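Local coordinates for protein MpaA (Escherichia coli O157:H7, PDB 5HXD) that probably hydrolyses the gamma-D-glutamyl-diaminopimelic acid amide bond of the murein tripeptide during peptidoglycan breakdown, using one zinc ion per subunit, at residues 95-98 with 99-102; 193-196 with 197-200. One frame throughout, in Å; residues are numbered along the deposited sequence.

Contacts 1 and 2 are two local turns of chain, far apart in sequence, whose centres lie 9 Å apart near the zinc site. They are joined directly: Asn98 OD1 probably accepts a hydrogen bond from Phe195 N at 2.9 Å, at the start of the helix in contact 2, and Phe101 N probably gives one to Gly193 O at 2.6 Å. Pro102 CG also packs on Trp198 NE1 at 3.5 Å. Contact 1 is nearer the metal, the Asn98 side chain being about 6 Å from the zinc ion by nearest atoms, against about 10 Å for Ser194. A cacodylate, probably from the crystallisation liquor, lies about 2 Å from the Asn98 side chain and about 6 Å from that of Ser194.

Contact 1. Residues 95-98 with 99-102; sequences VDLN and RNFP
Val95 lays its CG1 methyl across the amide of Asn100, 3.8 Å from ND2, an apolar side chain suited to this buried position. That amide is held from outside the turn, ND2 giving to Thr128 O while OD1 accepts from Glu135 N and Thr138 OG1. Asp96 OD1 accepts from Asn98 N at 3.1 Å, on the anti side of the carboxylate and tilted out of its plane, forming an Asx turn, and also from NE2 of His49, a predicted zinc ligand; Asp96 probably acts as a second-shell residue, holding His49, as the equivalent aspartate does in M14 carboxypeptidases. Asp96 OD2 forms a salt bridge with Arg89 and sits over one face of the Arg99 guanidinium, 4.2 Å from NH1, an attraction of charges only, since no N-H points at that oxygen. The backbone closes by Asp96 O accepting from Arg99 N (2.7 Å), then Leu97 O from Asn100 N (3.2 Å). Asn98 OD1 accepts from Phe195 N; bent at chi2 (-66°), Arg99 curls back so that NH1 reaches Asn98 O at 2.6 Å, from above the carbonyl plane but within its own guanidinium plane. Asn98 and Arg99 match the Asn-Arg pair that binds the substrate carboxylate in related carboxypeptidases, consistent with a similar role here. Leu97 and Phe101 pack on helix 136-148, Asp96 and Arg99 touch Thr111 of strand 110-114, and Phe101 also meets helix 195-201.

Contact 2. Residues 193-196 with 197-200; sequences GSFG and SWCA
Ser197 is gripped by Ser194, the N-cap of helix 195-201: Ser194 OG accepts from Ser197 N at 3.0 Å, capping a first-turn amide. Serine suits the cap because its short hydroxyl, lying between the backbone N and the carbonyl carbon (chi1 81°), reaches that N-H. Ser197 OG adds a second bond to Ser194 OG at 3.2 Å and is also bonded to ND2 of Asn105. Trp198 begins the regular pattern, its N giving to Ser194 O at 3.0 Å; its broad indole swings off the helix, with CE3 4.3 Å from CE1 of Phe195. Cys199 bonds through its N to Phe195 O at 2.9 Å and sets SG over one face of the Phe195 ring, 3.8 Å from the centroid and offset toward the rim, a sulfur-aromatic contact between residues one turn apart. Ala200, a residue well suited to a helix, bonds through N to Gly196 O (2.9 Å). Phe195 and Trp198 face helix 136-148, at Leu141, Cys142 and Ile145, while Phe195 and Cys199 reach Cys206 of strand 206-210, so the short helix packs on both.

Contact 1. Residues 95-98 with 99-102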
loop_
_atom_site.group_PDB
_atom_site.type_symbol
_atom_site.label_atom_id
_atom_site.label_comp_id
_atom_site.label_asym_id
_atom_site.label_seq_id
_atom_site.Cartn_x
_atom_site.Cartn_y
_atom_site.Cartn_z
ATOM N N VAL A 95 2.972 -11.378 12.397
ATOM C CA VAL A 95 2.059 -12.477 12.104
ATOM C C VAL A 95 1.590 -12.442 10.647
ATOM O O VAL A 95 1.222 -11.384 10.130
ATOM C CB VAL A 95 0.829 -12.439 13.035
ATOM C CG1 VAL A 95 -0.161 -13.528 12.665
ATOM C CG2 VAL A 95 1.261 -12.576 14.497
ATOM N N ASP A 96 1.632 -13.596 9.981
ATOM C CA ASP A 96 1.028 -13.748 8.659
ATOM C C ASP A 96 -0.488 -13.946 8.871
ATOM O O ASP A 96 -0.919 -15.014 9.298
ATOM C CB ASP A 96 1.655 -14.933 7.900
ATOM C CG ASP A 96 1.254 -14.991 6.408
ATOM O OD1 ASP A 96 0.166 -14.480 6.011
ATOM O OD2 ASP A 96 2.040 -15.585 5.627
ATOM N N LEU A 97 -1.284 -12.912 8.603
ATOM C CA LEU A 97 -2.720 -12.958 8.884
ATOM C C LEU A 97 -3.407 -14.107 8.135
ATOM O O LEU A 97 -4.454 -14.594 8.557
ATOM C CB LEU A 97 -3.401 -11.621 8.529
ATOM C CG LEU A 97 -3.140 -10.413 9.443
ATOM C CD1 LEU A 97 -3.750 -9.149 8.870
ATOM C CD2 LEU A 97 -3.631 -10.658 10.843
ATOM N N ASN A 98 -2.809 -14.538 7.032
ATOM C CA ASN A 98 -3.360 -15.634 6.256
ATOM C C ASN A 98 -2.796 -16.965 6.729
ATOM O O ASN A 98 -2.801 -17.946 5.986
ATOM C CB ASN A 98 -3.081 -15.443 4.766
ATOM C CG ASN A 98 -4.107 -16.135 3.877
ATOM O OD1 ASN A 98 -5.319 -16.046 4.099
ATOM N ND2 ASN A 98 -3.622 -16.807 2.850
ATOM N N ARG A 99 -2.292 -16.983 7.959
ATOM C CA ARG A 99 -2.026 -18.236 8.662
ATOM C C ARG A 99 -2.635 -18.121 10.043
ATOM O O ARG A 99 -2.486 -19.023 10.867
ATOM C CB ARG A 99 -0.522 -18.551 8.774
ATOM C CG ARG A 99 0.223 -18.660 7.458
ATOM C CD ARG A 99 -0.245 -19.841 6.645
ATOM N NE ARG A 99 0.462 -19.933 5.381
ATOM C CZ ARG A 99 0.177 -19.211 4.300
ATOM N NH1 ARG A 99 -0.815 -18.323 4.321
ATOM N NH2 ARG A 99 0.903 -19.364 3.198
ATOM N N ASN A 100 -3.331 -17.009 10.279
ATOM C CA ASN A 100 -3.897 -16.681 11.591
ATOM C C ASN A 100 -5.419 -16.961 11.790
ATOM O O ASN A 100 -5.966 -16.683 12.857
ATOM C CB ASN A 100 -3.612 -15.200 11.887
ATOM C CG ASN A 100 -3.687 -14.863 13.374
ATOM O OD1 ASN A 100 -4.425 -13.958 13.782
ATOM N ND2 ASN A 100 -2.923 -15.591 14.191
ATOM N N PHE A 101 -6.110 -17.509 10.795
ATOM C CA PHE A 101 -7.551 -17.687 10.936
ATOM C C PHE A 101 -7.885 -18.965 11.706
ATOM O O PHE A 101 -7.296 -20.024 11.459
ATOM C CB PHE A 101 -8.233 -17.678 9.562
ATOM C CG PHE A 101 -8.346 -16.310 8.956
ATOM C CD1 PHE A 101 -9.512 -15.570 9.097
ATOM C CD2 PHE A 101 -7.283 -15.750 8.266
ATOM C CE1 PHE A 101 -9.633 -14.291 8.555
ATOM C CE2 PHE A 101 -7.390 -14.472 7.717
ATOM C CZ PHE A 101 -8.581 -13.740 7.866
ATOM N N PRO A 102 -8.849 -18.870 12.644
ATOM C CA PRO A 102 -9.232 -19.970 13.540
ATOM C C PRO A 102 -9.861 -21.182 12.831
ATOM O O PRO A 102 -10.679 -21.877 13.430
ATOM C CB PRO A 102 -10.242 -19.312 14.479
ATOM C CG PRO A 102 -10.794 -18.172 13.694
ATOM C CD PRO A 102 -9.634 -17.650 12.911
#

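Contact 2. Residues 193-196 with 197-200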
loop_
_atom_site.group_PDB
_atom_site.type_symbol
_atom_site.label_atom_id
_atom_site.label_comp_id
_atom_site.label_asym_id
_atom_site.label_seq_id
_atom_site.Cartn_x
_atom_site.Cartn_y
_atom_site.Cartn_z
ATOM N N GLY A 193 -4.407 -22.316 8.632
ATOM C CA GLY A 193 -4.932 -21.099 9.224
ATOM C C GLY A 193 -5.264 -20.010 8.214
ATOM O O GLY A 193 -5.534 -18.877 8.605
ATOM N N SER A 194 -5.253 -20.344 6.924
ATOM C CA SER A 194 -5.581 -19.377 5.864
ATOM C C SER A 194 -7.059 -18.949 5.887
ATOM O O SER A 194 -7.909 -19.628 6.473
ATOM C CB SER A 194 -5.237 -19.951 4.488
ATOM O OG SER A 194 -6.259 -20.816 4.021
ATOM N N PHE A 195 -7.350 -17.812 5.258
ATOM C CA PHE A 195 -8.694 -17.264 5.264
ATOM C C PHE A 195 -9.635 -18.241 4.547
ATOM O O PHE A 195 -10.740 -18.524 5.017
ATOM C CB PHE A 195 -8.713 -15.881 4.609
ATOM C CG PHE A 195 -10.090 -15.352 4.335
ATOM C CD1 PHE A 195 -10.917 -14.955 5.374
ATOM C CD2 PHE A 195 -10.565 -15.262 3.039
ATOM C CE1 PHE A 195 -12.192 -14.475 5.126
ATOM C CE2 PHE A 195 -11.827 -14.786 2.782
ATOM C CZ PHE A 195 -12.644 -14.384 3.830
ATOM N N GLY A 196 -9.170 -18.786 3.431
ATOM C CA GLY A 196 -9.915 -19.790 2.705
ATOM C C GLY A 196 -10.129 -21.055 3.504
ATOM O O GLY A 196 -11.161 -21.703 3.367
ATOM N N SER A 197 -9.160 -21.417 4.333
ATOM C CA SER A 197 -9.300 -22.586 5.190
ATOM C C SER A 197 -10.407 -22.368 6.218
ATOM O O SER A 197 -11.131 -23.300 6.590
ATOM C CB SER A 197 -7.986 -22.901 5.903
ATOM O OG SER A 197 -7.110 -23.655 5.090
ATOM N N TRP A 198 -10.515 -21.133 6.691
ATOM C CA TRP A 198 -11.542 -20.776 7.649
ATOM C C TRP A 198 -12.908 -20.760 6.965
ATOM O O TRP A 198 -13.923 -21.152 7.527
ATOM C CB TRP A 198 -11.239 -19.415 8.250
ATOM C CG TRP A 198 -12.184 -18.991 9.326
ATOM C CD1 TRP A 198 -12.260 -19.483 10.595
ATOM C CD2 TRP A 198 -13.166 -17.956 9.238
ATOM N NE1 TRP A 198 -13.233 -18.822 11.305
ATOM C CE2 TRP A 198 -13.801 -17.878 10.495
ATOM C CE3 TRP A 198 -13.567 -17.086 8.220
ATOM C CZ2 TRP A 198 -14.807 -16.969 10.758
ATOM C CZ3 TRP A 198 -14.566 -16.200 8.478
ATOM C CH2 TRP A 198 -15.173 -16.137 9.742
ATOM N N CYS A 199 -12.908 -20.285 5.731
ATOM C CA CYS A 199 -14.116 -20.203 4.956
ATOM C C CYS A 199 -14.688 -21.602 4.653
ATOM O O CYS A 199 -15.903 -21.827 4.779
ATOM C CB CYS A 199 -13.831 -19.422 3.672
ATOM S SG CYS A 199 -13.920 -17.627 3.875
ATOM N N ALA A 200 -13.811 -22.531 4.272
ATOM C CA ALA A 200 -14.232 -23.895 3.979
ATOM C C ALA A 200 -14.895 -24.538 5.185
ATOM O O ALA A 200 -15.877 -25.271 5.032
ATOM C CB ALA A 200 -13.072 -24.739 3.526
#